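PDB 2E0I: 432aa long hypothetical deoxyribodipyrimidine photolyase from Sulfolobus tokodaii, which probably repairs cyclobutane pyrimidine dimers in DNA using light, with one bound FAD at the repair site and a second that may harvest light for it. Local coordinates for residues H259-C264 with I345-W350; L19-S24 with K122-Y127; R203-D206 with N212-R215. All coordinates share one frame; numbering follows the deposited sequence.

The three contacts sample two parts of the photolyase fold. Interaction 2 lies at the surface of the α/β domain, where helix 17-25 meets edge strand 120-124 mainly through a pair of stacked tyrosine rings. Interaction 1 is buried among the helices of the FAD-binding domain and depends on one asparagine amide bonded to a backbone carbonyl. Interaction 3, partly buried, is loop against loop: two asparagine amides bond to carbonyls, one weakly, and the other also reaches the FAD diphosphate. Interactions 1 and 3 share no protein element, and their centres are about 25 Å apart, yet both touch the same FAD, one at its ring systems and the other at its diphosphate.

Interaction 1 of 3, residues H259-C264 with I345-W350; sequences HVFGHC and INNGNW. With FAD (flavin-adenine dinucleotide), chain E.
Asn347 points out from helix 343-353, in the helical FAD-binding domain of the photolyase fold, and its amide meets the inverse gamma turn centred on Phe261. Its ND2 donates to Val260 O at 3.0 Å. The donor stands well above the carbonyl plane, 61° out of it, so the bond comes over the face of the peptide. Asn347 CG, anti to the backbone N (chi1 -174°), extends the amide toward the Val260 carbonyl. The same ND2 also bonds to Glu331, while OD1, which sits against Val260 CB, is taken by Gln351; both ends of the buried amide are thus satisfied and its rotation fixed. Phe261 meets the amide obliquely, the two planes 73° apart, and Val260 CG2 lies over the centre of the phenyl ring.

Away from this turn, the helix serves the flavin. Asn349 reads the adenine edge of FAD through two bonds, N6A to OD1 and ND2 to N1A, while its CB and CG lie against the dimethylbenzene end of the isoalloxazine. Its ND2 also donates to Ile345 O, at 2.9 Å, from the opposite face of that carbonyl to Asn349 N.

Interaction 2 of 3, residues L19-S24 with K122-Y127; sequences LNYALS and KAYEDY
Tyr21 and Tyr124 lie face to face in an offset stack, joining helix 17-25 to strand 120-124, the edge strand of the five-stranded parallel sheet in the Rossmann-like α/β domain of the photolyase. The centroids are 4.3 Å apart and the planes only 7° from parallel. The overlap is partial: Tyr21 CD1 sits over the rim of the Tyr124 ring, 3.4 Å from both CD1 and CE1 of that ring, and Tyr124 CE1 in turn lies over the Tyr21 face. The phenol end of Tyr124 runs back beneath the start of the other side chain, where Tyr21 CB sits over the ring face in a CH-pi contact, 4.1 Å from its centroid. This is the close-packed half of the contact. Both rings have CG anti to the carbonyl carbon (chi1 -79° in Tyr21, -62° in Tyr124), which brings each back beside its own backbone N, where the two can lie flat on one another.

The other half is loose. Tyr21 is exposed, and its hydroxyl overhangs the stack, with Tyr21 OH 5.0 Å from Tyr124 CD1. Tyr124 is better covered, since Tyr94 of the adjacent strand and Thr17 and Glu25 of the helix also touch it. Polar links flank the aromatic pair: Lys122 forms a salt bridge with Glu25, and Asp126 reaches Arg12 and Arg228. A bound FAD lies about 13 Å from the Tyr124 side chain, so the stack does not touch it and is packing of helix on sheet. At the outer end of the helix segment, Ser24 folds back on its own turn, and its OG donates to Tyr21 O at 3.2 Å.

Interaction 3 of 3, residues R203-D206 with N212-R215; sequences RRRD and NNYR. With FAD (flavin-adenine dinucleotide), chain E.
Asn213 ND2 donates to Arg205 O across 3.3 Å, tying together two parts of the diphosphate-binding loop of the photolyase FAD pocket, which runs between helices 189-196 and 217-221. The donor lies 16° from the carbonyl plane, and the N-H comes in somewhat bent, at 138°. A weak second bond runs from the same ND2 to FAD O2A, so one amide nitrogen bridges the neighbouring backbone and the phosphate. The cofactor is gripped more firmly by backbone: Tyr214 N donates to FAD O1A at 2.7 Å, and Arg215 N to FAD O2P at the same distance, one phosphate each. The backbone sets Asn213 CB beside the phosphate oxygens; with CG anti to the carbonyl carbon (chi1 -59°) the amide then swings to Arg205 O. An alanine in place of Asn213 would lose the amide, and Arg205 O and FAD O2A would probably both be left without this donor, with the two parts of the loop less firmly joined.

Farther out, Asn212 makes a similar bond, weak and 3.4 Å long, from ND2 to Arg204 O, while its OD1 accepts from Asp201 N. The arginines turn their charged ends to other partners. Arg204 pairs with Glu210, and Arg205 with Glu243 and Glu239; Arg205 also lies against Phe202 in a cation-pi contact, and its CD comes within 3.8 Å of FAD O2A. Those two glutamates probably offset the positive charge it brings near the diphosphate. Between the segments themselves the packing is made by the bases of the side chains: Arg204 CB rests 3.5 Å from Asn212 ND2, and Arg205 CB 3.6 Å from Asn212 O.

Interaction 1 of 3, residues H259-C264 with I345-W350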
# COMPACT_ATOMS: atom_id res chain seq x y z
N HIS A 259 0.64 -18.31 -1.24
CA HIS A 259 1.97 -18.56 -1.77
C HIS A 259 2.55 -17.38 -2.53
O HIS A 259 3.76 -17.34 -2.77
CB HIS A 259 1.99 -19.82 -2.66
CG HIS A 259 1.34 -19.64 -4.00
ND1 HIS A 259 -0.03 -19.74 -4.18
CD2 HIS A 259 1.86 -19.36 -5.22
CE1 HIS A 259 -0.31 -19.52 -5.46
NE2 HIS A 259 0.82 -19.29 -6.10
N VAL A 260 1.72 -16.41 -2.92
CA VAL A 260 2.28 -15.29 -3.67
C VAL A 260 3.35 -14.59 -2.85
O VAL A 260 4.29 -14.01 -3.40
CB VAL A 260 1.21 -14.25 -4.11
CG1 VAL A 260 0.16 -14.93 -4.96
CG2 VAL A 260 0.60 -13.59 -2.88
N PHE A 261 3.23 -14.64 -1.53
CA PHE A 261 4.23 -14.01 -0.69
C PHE A 261 5.45 -14.89 -0.58
O PHE A 261 5.60 -15.64 0.37
CB PHE A 261 3.64 -13.75 0.69
CG PHE A 261 2.55 -12.73 0.69
CD1 PHE A 261 2.79 -11.44 0.22
CD2 PHE A 261 1.28 -13.06 1.13
CE1 PHE A 261 1.78 -10.49 0.20
CE2 PHE A 261 0.26 -12.12 1.11
CZ PHE A 261 0.51 -10.83 0.64
N GLY A 262 6.33 -14.81 -1.58
CA GLY A 262 7.53 -15.62 -1.56
C GLY A 262 7.73 -16.42 -2.84
O GLY A 262 8.86 -16.75 -3.18
N HIS A 263 6.64 -16.74 -3.53
CA HIS A 263 6.71 -17.49 -4.78
C HIS A 263 5.91 -16.77 -5.85
O HIS A 263 5.20 -15.82 -5.57
CB HIS A 263 6.11 -18.89 -4.63
CG HIS A 263 6.69 -19.69 -3.51
ND1 HIS A 263 6.34 -21.00 -3.28
CD2 HIS A 263 7.58 -19.37 -2.54
CE1 HIS A 263 6.98 -21.45 -2.21
NE2 HIS A 263 7.74 -20.48 -1.75
N CYS A 264 6.03 -17.23 -7.09
CA CYS A 264 5.31 -16.64 -8.20
C CYS A 264 3.87 -17.14 -8.21
O CYS A 264 3.60 -18.29 -7.89
CB CYS A 264 5.98 -17.00 -9.53
SG CYS A 264 7.68 -16.43 -9.71
N ILE A 345 -1.37 -5.70 -2.31
CA ILE A 345 -1.45 -4.84 -3.47
C ILE A 345 -0.07 -4.65 -4.09
O ILE A 345 0.06 -4.69 -5.32
CB ILE A 345 -2.09 -3.48 -3.08
CG1 ILE A 345 -3.51 -3.75 -2.54
CG2 ILE A 345 -2.13 -2.54 -4.27
CD1 ILE A 345 -4.28 -2.52 -2.12
N ASN A 346 0.96 -4.48 -3.27
CA ASN A 346 2.31 -4.32 -3.81
C ASN A 346 2.73 -5.62 -4.51
O ASN A 346 3.24 -5.59 -5.64
CB ASN A 346 3.30 -3.98 -2.69
CG ASN A 346 4.70 -3.67 -3.21
OD1 ASN A 346 4.87 -2.86 -4.12
ND2 ASN A 346 5.70 -4.32 -2.64
N ASN A 347 2.52 -6.75 -3.85
CA ASN A 347 2.88 -8.04 -4.42
C ASN A 347 2.16 -8.29 -5.75
O ASN A 347 2.79 -8.65 -6.76
CB ASN A 347 2.54 -9.16 -3.45
CG ASN A 347 3.03 -10.51 -3.93
OD1 ASN A 347 2.50 -11.08 -4.89
ND2 ASN A 347 4.08 -11.02 -3.28
N GLY A 348 0.83 -8.10 -5.73
CA GLY A 348 0.02 -8.32 -6.91
C GLY A 348 0.52 -7.55 -8.10
O GLY A 348 0.67 -8.09 -9.20
N ASN A 349 0.82 -6.28 -7.88
CA ASN A 349 1.30 -5.42 -8.94
C ASN A 349 2.67 -5.84 -9.48
O ASN A 349 2.87 -5.84 -10.69
CB ASN A 349 1.33 -3.98 -8.46
CG ASN A 349 -0.01 -3.28 -8.67
OD1 ASN A 349 -0.33 -2.84 -9.77
ND2 ASN A 349 -0.80 -3.17 -7.60
N TRP A 350 3.59 -6.20 -8.60
CA TRP A 350 4.91 -6.62 -9.07
C TRP A 350 4.81 -7.85 -9.95
O TRP A 350 5.38 -7.89 -11.05
CB TRP A 350 5.86 -6.90 -7.90
CG TRP A 350 6.56 -5.67 -7.40
CD1 TRP A 350 6.18 -4.87 -6.36
CD2 TRP A 350 7.71 -5.04 -7.99
NE1 TRP A 350 7.02 -3.78 -6.26
CE2 TRP A 350 7.97 -3.86 -7.25
CE3 TRP A 350 8.53 -5.36 -9.07
CZ2 TRP A 350 9.02 -3.01 -7.55
CZ3 TRP A 350 9.58 -4.50 -9.38
CH2 TRP A 350 9.82 -3.34 -8.62
PA FAD E . -4.70 7.37 -8.44
O1A FAD E . -5.11 8.76 -8.09
O2A FAD E . -4.78 6.78 -9.79
O5B FAD E . -6.01 6.68 -7.80
C5B FAD E . -6.49 5.41 -8.25
C4B FAD E . -6.89 4.55 -7.06
O4B FAD E . -7.36 3.26 -7.47
C3B FAD E . -5.66 4.31 -6.17
O3B FAD E . -5.67 5.28 -5.12
C2B FAD E . -6.01 2.95 -5.57
O2B FAD E . -7.02 3.10 -4.58
C1B FAD E . -6.58 2.25 -6.80
N9A FAD E . -5.51 1.78 -7.71
C8A FAD E . -5.04 2.40 -8.79
N7A FAD E . -4.15 1.62 -9.41
C5A FAD E . -4.04 0.49 -8.71
C6A FAD E . -3.29 -0.67 -8.84
N6A FAD E . -2.47 -0.84 -9.86
N1A FAD E . -3.43 -1.63 -7.91
C2A FAD E . -4.25 -1.50 -6.88
N3A FAD E . -4.98 -0.41 -6.74
C4A FAD E . -4.90 0.60 -7.62
N1 FAD E . -0.78 0.74 -4.24
C2 FAD E . -0.82 0.71 -2.84
O2 FAD E . -1.73 1.25 -2.23
N3 FAD E . 0.22 0.10 -2.13
C4 FAD E . 1.30 -0.46 -2.83
O4 FAD E . 2.18 -1.05 -2.21
C4X FAD E . 1.33 -0.41 -4.22
N5 FAD E . 2.46 -0.90 -4.90
C5X FAD E . 2.50 -0.88 -6.30
C6 FAD E . 3.62 -1.38 -6.95
C7 FAD E . 3.66 -1.40 -8.34
C7M FAD E . 4.89 -1.99 -9.03
C8 FAD E . 2.59 -0.90 -9.07
C8M FAD E . 2.59 -0.92 -10.60
C9 FAD E . 1.47 -0.39 -8.41
C9A FAD E . 1.42 -0.38 -7.02
N10 FAD E . 0.29 0.11 -6.34
C10 FAD E . 0.30 0.18 -4.94
C1' FAD E . -0.90 0.59 -7.10
C2' FAD E . -0.96 2.07 -7.48
O2' FAD E . 0.23 2.45 -8.18
C3' FAD E . -1.18 2.98 -6.28
O3' FAD E . -2.35 2.55 -5.57
C4' FAD E . -1.39 4.43 -6.71
O4' FAD E . -0.27 4.89 -7.47
C5' FAD E . -1.58 5.35 -5.50
O5' FAD E . -1.68 6.72 -5.89
P FAD E . -3.10 7.44 -6.11
O1P FAD E . -3.94 7.17 -4.92
O2P FAD E . -2.83 8.85 -6.47
O3P FAD E . -3.73 6.66 -7.38

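Interaction 2 of 3, residues L19-S24 with K122-Y127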
# COMPACT_ATOMS: atom_id res chain seq x y z
N LEU A 19 -15.77 -1.50 14.81
CA LEU A 19 -15.95 -0.51 15.86
C LEU A 19 -17.44 -0.27 16.08
O LEU A 19 -17.88 -0.14 17.23
CB LEU A 19 -15.24 0.79 15.49
CG LEU A 19 -15.36 1.91 16.53
CD1 LEU A 19 -14.86 1.43 17.88
CD2 LEU A 19 -14.60 3.14 16.04
N ASN A 20 -18.20 -0.23 14.99
CA ASN A 20 -19.65 -0.02 15.09
C ASN A 20 -20.29 -1.11 15.92
O ASN A 20 -21.01 -0.81 16.87
CB ASN A 20 -20.29 -0.00 13.71
CG ASN A 20 -20.15 1.33 13.02
OD1 ASN A 20 -19.97 2.36 13.66
ND2 ASN A 20 -20.26 1.31 11.70
N TYR A 21 -20.04 -2.37 15.57
CA TYR A 21 -20.62 -3.46 16.33
C TYR A 21 -20.20 -3.37 17.78
O TYR A 21 -21.01 -3.58 18.68
CB TYR A 21 -20.19 -4.81 15.77
CG TYR A 21 -20.95 -5.22 14.54
CD1 TYR A 21 -20.38 -5.13 13.27
CD2 TYR A 21 -22.25 -5.71 14.63
CE1 TYR A 21 -21.08 -5.52 12.13
CE2 TYR A 21 -22.96 -6.10 13.51
CZ TYR A 21 -22.37 -6.00 12.26
OH TYR A 21 -23.06 -6.40 11.14
N ALA A 22 -18.94 -3.05 18.01
CA ALA A 22 -18.45 -2.93 19.38
C ALA A 22 -19.25 -1.90 20.16
O ALA A 22 -19.68 -2.15 21.28
CB ALA A 22 -16.98 -2.55 19.37
N LEU A 23 -19.44 -0.73 19.56
CA LEU A 23 -20.17 0.36 20.21
C LEU A 23 -21.63 0.05 20.51
O LEU A 23 -22.18 0.50 21.52
CB LEU A 23 -20.06 1.63 19.36
CG LEU A 23 -18.69 2.31 19.40
CD1 LEU A 23 -18.61 3.37 18.30
CD2 LEU A 23 -18.47 2.93 20.78
N SER A 24 -22.27 -0.71 19.63
CA SER A 24 -23.66 -1.03 19.82
C SER A 24 -23.90 -2.28 20.67
O SER A 24 -24.95 -2.42 21.29
CB SER A 24 -24.34 -1.19 18.46
OG SER A 24 -23.85 -2.32 17.77
N LYS A 122 -14.46 -11.23 18.44
CA LYS A 122 -15.27 -10.96 17.26
C LYS A 122 -14.53 -10.17 16.17
O LYS A 122 -14.11 -9.04 16.40
CB LYS A 122 -16.55 -10.23 17.71
CG LYS A 122 -17.11 -10.80 19.02
CD LYS A 122 -18.48 -10.25 19.40
CE LYS A 122 -19.60 -10.92 18.61
NZ LYS A 122 -20.95 -10.43 19.03
N ALA A 123 -14.38 -10.78 14.99
CA ALA A 123 -13.70 -10.12 13.87
C ALA A 123 -14.74 -9.83 12.78
O ALA A 123 -15.63 -10.64 12.57
CB ALA A 123 -12.60 -10.99 13.32
N TYR A 124 -14.63 -8.69 12.12
CA TYR A 124 -15.59 -8.31 11.08
C TYR A 124 -14.89 -7.89 9.80
O TYR A 124 -13.72 -7.50 9.83
CB TYR A 124 -16.45 -7.14 11.56
CG TYR A 124 -17.28 -7.46 12.78
CD1 TYR A 124 -18.57 -7.98 12.67
CD2 TYR A 124 -16.75 -7.27 14.06
CE1 TYR A 124 -19.32 -8.31 13.81
CE2 TYR A 124 -17.48 -7.59 15.20
CZ TYR A 124 -18.76 -8.11 15.08
OH TYR A 124 -19.46 -8.42 16.22
N GLU A 125 -15.61 -7.98 8.69
CA GLU A 125 -15.08 -7.57 7.39
C GLU A 125 -15.28 -6.06 7.28
O GLU A 125 -16.36 -5.54 7.58
CB GLU A 125 -15.82 -8.27 6.25
CG GLU A 125 -15.41 -9.72 6.05
CD GLU A 125 -16.10 -10.40 4.86
OE1 GLU A 125 -15.96 -9.92 3.71
OE2 GLU A 125 -16.78 -11.43 5.08
N ASP A 126 -14.23 -5.34 6.86
CA ASP A 126 -14.32 -3.89 6.73
C ASP A 126 -13.43 -3.34 5.64
O ASP A 126 -13.81 -2.42 4.93
CB ASP A 126 -13.97 -3.22 8.07
CG ASP A 126 -14.01 -1.69 8.01
OD1 ASP A 126 -12.95 -1.06 7.79
OD2 ASP A 126 -15.10 -1.10 8.17
N TYR A 127 -12.24 -3.90 5.49
CA TYR A 127 -11.29 -3.41 4.50
C TYR A 127 -11.72 -3.56 3.06
O TYR A 127 -11.34 -2.75 2.23
CB TYR A 127 -9.93 -4.07 4.69
CG TYR A 127 -9.32 -3.78 6.03
CD1 TYR A 127 -8.76 -4.79 6.80
CD2 TYR A 127 -9.36 -2.50 6.57
CE1 TYR A 127 -8.28 -4.54 8.08
CE2 TYR A 127 -8.88 -2.23 7.84
CZ TYR A 127 -8.35 -3.25 8.61
OH TYR A 127 -7.96 -2.99 9.92

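Interaction 3 of 3, residues R203-D206 with N212-R215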
# COMPACT_ATOMS: atom_id res chain seq x y z
N ARG A 203 -8.59 11.48 -16.27
CA ARG A 203 -8.30 11.06 -17.63
C ARG A 203 -6.81 11.14 -17.91
O ARG A 203 -6.24 10.27 -18.54
CB ARG A 203 -9.03 11.99 -18.60
CG ARG A 203 -10.47 11.62 -18.81
CD ARG A 203 -10.52 10.62 -19.92
NE ARG A 203 -9.87 11.18 -21.10
CZ ARG A 203 -9.46 10.46 -22.15
NH1 ARG A 203 -9.63 9.14 -22.16
NH2 ARG A 203 -8.88 11.08 -23.18
N ARG A 204 -6.18 12.20 -17.43
CA ARG A 204 -4.76 12.38 -17.65
C ARG A 204 -3.94 11.97 -16.44
O ARG A 204 -2.88 12.54 -16.15
CB ARG A 204 -4.50 13.85 -18.00
CG ARG A 204 -5.20 14.30 -19.27
CD ARG A 204 -4.81 15.72 -19.65
NE ARG A 204 -3.39 15.87 -19.93
CZ ARG A 204 -2.75 15.28 -20.95
NH1 ARG A 204 -3.41 14.51 -21.80
NH2 ARG A 204 -1.45 15.48 -21.12
N ARG A 205 -4.42 10.95 -15.74
CA ARG A 205 -3.75 10.48 -14.54
C ARG A 205 -2.38 9.86 -14.79
O ARG A 205 -1.64 9.59 -13.85
CB ARG A 205 -4.64 9.50 -13.78
CG ARG A 205 -4.69 8.09 -14.35
CD ARG A 205 -5.55 7.19 -13.48
NE ARG A 205 -6.89 7.05 -14.04
CZ ARG A 205 -7.22 6.17 -14.98
NH1 ARG A 205 -6.31 5.34 -15.46
NH2 ARG A 205 -8.45 6.14 -15.46
N ASP A 206 -2.04 9.64 -16.06
CA ASP A 206 -0.76 9.03 -16.40
C ASP A 206 0.39 10.02 -16.43
O ASP A 206 1.54 9.64 -16.25
CB ASP A 206 -0.84 8.34 -17.75
CG ASP A 206 -1.74 7.11 -17.73
OD1 ASP A 206 -1.28 6.05 -17.25
OD2 ASP A 206 -2.90 7.21 -18.19
N ASN A 212 -2.95 14.86 -11.66
CA ASN A 212 -4.22 14.19 -11.79
C ASN A 212 -4.45 12.90 -11.04
O ASN A 212 -5.30 12.10 -11.43
CB ASN A 212 -4.54 14.01 -13.27
CG ASN A 212 -4.70 15.35 -13.99
OD1 ASN A 212 -5.54 16.18 -13.60
ND2 ASN A 212 -3.90 15.57 -15.03
N ASN A 213 -3.72 12.69 -9.96
CA ASN A 213 -3.91 11.51 -9.13
C ASN A 213 -4.43 11.99 -7.78
O ASN A 213 -4.02 13.05 -7.30
CB ASN A 213 -2.60 10.75 -8.96
CG ASN A 213 -2.02 10.32 -10.28
OD1 ASN A 213 -1.29 11.07 -10.93
ND2 ASN A 213 -2.35 9.10 -10.70
N TYR A 214 -5.33 11.24 -7.17
CA TYR A 214 -5.90 11.66 -5.90
C TYR A 214 -4.97 11.50 -4.72
O TYR A 214 -5.20 12.08 -3.66
CB TYR A 214 -7.18 10.90 -5.59
CG TYR A 214 -8.32 11.17 -6.53
CD1 TYR A 214 -8.45 10.47 -7.72
CD2 TYR A 214 -9.29 12.12 -6.21
CE1 TYR A 214 -9.52 10.70 -8.58
CE2 TYR A 214 -10.37 12.36 -7.07
CZ TYR A 214 -10.48 11.65 -8.25
OH TYR A 214 -11.53 11.92 -9.10
N ARG A 215 -3.91 10.71 -4.90
CA ARG A 215 -2.96 10.46 -3.82
C ARG A 215 -3.70 9.96 -2.58
O ARG A 215 -3.40 10.37 -1.45
CB ARG A 215 -2.20 11.74 -3.49
CG ARG A 215 -0.97 11.95 -4.32
CD ARG A 215 -0.26 13.22 -3.91
NE ARG A 215 -0.92 14.37 -4.52
CZ ARG A 215 -1.21 15.49 -3.87
NH1 ARG A 215 -0.89 15.62 -2.58
NH2 ARG A 215 -1.80 16.49 -4.52
PA FAD E . -4.70 7.37 -8.44
O1A FAD E . -5.11 8.76 -8.09
O2A FAD E . -4.78 6.78 -9.79
O5B FAD E . -6.01 6.68 -7.80
C5B FAD E . -6.49 5.41 -8.25
C4B FAD E . -6.89 4.55 -7.06
O4B FAD E . -7.36 3.26 -7.47
C3B FAD E . -5.66 4.31 -6.17
O3B FAD E . -5.67 5.28 -5.12
C2B FAD E . -6.01 2.95 -5.57
O2B FAD E . -7.02 3.10 -4.58
C1B FAD E . -6.58 2.25 -6.80
N9A FAD E . -5.51 1.78 -7.71
C8A FAD E . -5.04 2.40 -8.79
N7A FAD E . -4.15 1.62 -9.41
C5A FAD E . -4.04 0.49 -8.71
C6A FAD E . -3.29 -0.67 -8.84
N6A FAD E . -2.47 -0.84 -9.86
N1A FAD E . -3.43 -1.63 -7.91
C2A FAD E . -4.25 -1.50 -6.88
N3A FAD E . -4.98 -0.41 -6.74
C4A FAD E . -4.90 0.60 -7.62
N1 FAD E . -0.78 0.74 -4.24
C2 FAD E . -0.82 0.71 -2.84
O2 FAD E . -1.73 1.25 -2.23
N3 FAD E . 0.22 0.10 -2.13
C4 FAD E . 1.30 -0.46 -2.83
O4 FAD E . 2.18 -1.05 -2.21
C4X FAD E . 1.33 -0.41 -4.22
N5 FAD E . 2.46 -0.90 -4.90
C5X FAD E . 2.50 -0.88 -6.30
C6 FAD E . 3.62 -1.38 -6.95
C7 FAD E . 3.66 -1.40 -8.34
C7M FAD E . 4.89 -1.99 -9.03
C8 FAD E . 2.59 -0.90 -9.07
C8M FAD E . 2.59 -0.92 -10.60
C9 FAD E . 1.47 -0.39 -8.41
C9A FAD E . 1.42 -0.38 -7.02
N10 FAD E . 0.29 0.11 -6.34
C10 FAD E . 0.30 0.18 -4.94
C1' FAD E . -0.90 0.59 -7.10
C2' FAD E . -0.96 2.07 -7.48
O2' FAD E . 0.23 2.45 -8.18
C3' FAD E . -1.18 2.98 -6.28
O3' FAD E . -2.35 2.55 -5.57
C4' FAD E . -1.39 4.43 -6.71
O4' FAD E . -0.27 4.89 -7.47
C5' FAD E . -1.58 5.35 -5.50
O5' FAD E . -1.68 6.72 -5.89
P FAD E . -3.10 7.44 -6.11
O1P FAD E . -3.94 7.17 -4.92
O2P FAD E . -2.83 8.85 -6.47
O3P FAD E . -3.73 6.66 -7.38